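Local atomic coordinates of cysteine-rich repeat secretory protein 2 (Arabidopsis thaliana, PDB entry 6GRE), a protein that negatively regulates plasmodesmatal permeability through callose deposition, thereby modulating cell-to-cell trafficking and promoting innate immunity and systemic acquired resistance. Residues A[23-28]-A[57-61]. Sequence-based numbering, arbitrary orientation. Where two conformers were deposited one is given.
Sequences GYETNL and TVTVY
The backbone carbonyl of V58 accepts a nearly straight hydrogen bond (N-H...O 178°) from the side-chain amide of N27, with ND2 of N27 3.0 Å from V58 O. This bond ties the first turns of helix 23-38 to the loop entering strand 60-66 in the first Gnk2-homologous (DUF26) domain, where the helix packs on a five-stranded antiparallel sheet. V58 O lies in the plane of the N27 amide, whereas the donor sits well above the carbonyl plane, 51° out of it. Beside this bond, V60 turns toward the helix. In the conformer given, one of two deposited for V60, V60 CG2 rests over one face of the Y24 ring, a CH-pi contact 3.9 Å from the centroid, and also touches N27 CB, while V60 CG1 reaches the phenol end of Y24 and, more loosely, L28 CD1. With CG anti to the backbone N (chi1 -169°), the Y24 ring extends along the loop. The Y24 hydroxyl is hydrogen-bonded to Y94 O; the Y24 ring also meets the Y94 ring edge-to-face and, at an intermediate tilt, the F18 ring. The backbone of V60 pairs with V49 on strand 44-49. At the edge of the Y24 ring, near its plane, T59 O lies 3.4 Å from Y24 CE1.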
loop_
_atom_site.group_PDB
_atom_site.type_symbol
_atom_site.label_atom_id
_atom_site.label_comp_id
_atom_site.label_asym_id
_atom_site.label_seq_id
_atom_site.Cartn_x
_atom_site.Cartn_y
_atom_site.Cartn_z
ATOM N N GLY A 23 9.725 23.220 10.634
ATOM C CA GLY A 23 8.571 22.700 11.276
ATOM C C GLY A 23 8.051 21.452 10.556
ATOM O O GLY A 23 7.567 20.548 11.220
ATOM N N TYR A 24 8.072 21.488 9.226
ATOM C CA TYR A 24 7.603 20.321 8.439
ATOM C C TYR A 24 8.387 19.080 8.862
ATOM O O TYR A 24 7.761 18.047 9.169
ATOM C CB TYR A 24 7.713 20.550 6.936
ATOM C CG TYR A 24 6.998 19.480 6.156
ATOM C CD1 TYR A 24 5.653 19.614 5.908
ATOM C CD2 TYR A 24 7.625 18.305 5.793
ATOM C CE1 TYR A 24 4.959 18.640 5.212
ATOM C CE2 TYR A 24 6.943 17.312 5.108
ATOM C CZ TYR A 24 5.604 17.488 4.825
ATOM O OH TYR A 24 4.882 16.556 4.120
ATOM N N GLU A 25 9.725 19.164 8.885
ATOM C CA GLU A 25 10.579 18.024 9.250
ATOM C C GLU A 25 10.190 17.544 10.649
ATOM O O GLU A 25 10.001 16.361 10.891
ATOM C CB GLU A 25 12.064 18.357 9.221
ATOM C CG GLU A 25 12.921 17.143 9.570
ATOM C CD GLU A 25 14.416 17.374 9.510
ATOM O OE1 GLU A 25 14.829 18.476 9.810
ATOM O OE2 GLU A 25 15.143 16.447 9.117
ATOM N N THR A 26 10.043 18.471 11.608
ATOM C CA THR A 26 9.739 18.108 12.958
ATOM C C THR A 26 8.352 17.455 13.038
ATOM O O THR A 26 8.156 16.464 13.725
ATOM C CB THR A 26 9.810 19.335 13.884
ATOM O OG1 THR A 26 11.129 19.846 13.732
ATOM C CG2 THR A 26 9.495 18.996 15.319
ATOM N N ASN A 27 7.378 18.026 12.331
ATOM C CA ASN A 27 6.015 17.489 12.329
ATOM C C ASN A 27 5.977 16.095 11.668
ATOM O O ASN A 27 5.263 15.220 12.140
ATOM C CB ASN A 27 5.045 18.490 11.693
ATOM C CG ASN A 27 4.802 19.697 12.588
ATOM O OD1 ASN A 27 4.962 19.615 13.803
ATOM N ND2 ASN A 27 4.339 20.781 11.997
ATOM N N LEU A 28 6.741 15.933 10.600
ATOM C CA LEU A 28 6.854 14.628 9.907
ATOM C C LEU A 28 7.364 13.566 10.885
ATOM O O LEU A 28 6.807 12.466 10.997
ATOM C CB LEU A 28 7.778 14.779 8.705
ATOM C CG LEU A 28 8.141 13.482 7.980
ATOM C CD1 LEU A 28 6.877 12.714 7.571
ATOM C CD2 LEU A 28 9.029 13.756 6.783
ATOM N N THR A 57 2.721 25.663 5.211
ATOM C CA THR A 57 4.032 25.072 4.936
ATOM C C THR A 57 4.316 23.829 5.812
ATOM O O THR A 57 4.834 22.878 5.309
ATOM C CB THR A 57 5.157 26.100 5.098
ATOM O OG1 THR A 57 4.805 27.248 4.314
ATOM C CG2 THR A 57 6.504 25.572 4.680
ATOM N N VAL A 58 3.974 23.855 7.099
ATOM C CA VAL A 58 4.546 22.919 8.087
ATOM C C VAL A 58 3.624 21.721 8.350
ATOM O O VAL A 58 4.015 20.776 9.031
ATOM C CB VAL A 58 4.840 23.642 9.420
ATOM C CG1 VAL A 58 5.850 24.775 9.256
ATOM C CG2 VAL A 58 3.572 24.117 10.079
ATOM N N THR A 59 2.379 21.791 7.887
ATOM C CA THR A 59 1.394 20.755 8.195
ATOM C C THR A 59 1.682 19.507 7.348
ATOM O O THR A 59 1.872 19.611 6.147
ATOM C CB THR A 59 -0.031 21.265 7.951
ATOM O OG1 THR A 59 -0.281 22.309 8.903
ATOM C CG2 THR A 59 -1.086 20.200 8.143
ATOM N N VAL A 60 1.667 18.359 8.018
ATOM C CA VAL A 60 1.922 17.036 7.394
ATOM C C VAL A 60 0.667 16.184 7.538
ATOM O O VAL A 60 0.045 16.163 8.549
ATOM C CB VAL A 60 3.092 16.260 8.026
ATOM C CG1 VAL A 60 3.595 15.188 7.043
ATOM C CG2 VAL A 60 4.212 17.153 8.525
ATOM N N TYR A 61 0.372 15.422 6.483
ATOM C CA TYR A 61 -0.755 14.522 6.414
ATOM C C TYR A 61 -0.210 13.130 6.112
ATOM O O TYR A 61 0.623 12.978 5.240
ATOM C CB TYR A 61 -1.714 14.934 5.297
ATOM C CG TYR A 61 -2.233 16.349 5.411
ATOM C CD1 TYR A 61 -1.488 17.410 4.925
ATOM C CD2 TYR A 61 -3.460 16.617 5.991
ATOM C CE1 TYR A 61 -1.949 18.714 5.023
ATOM C CE2 TYR A 61 -3.938 17.917 6.094
ATOM C CZ TYR A 61 -3.174 18.965 5.606
ATOM O OH TYR A 61 -3.638 20.251 5.727
#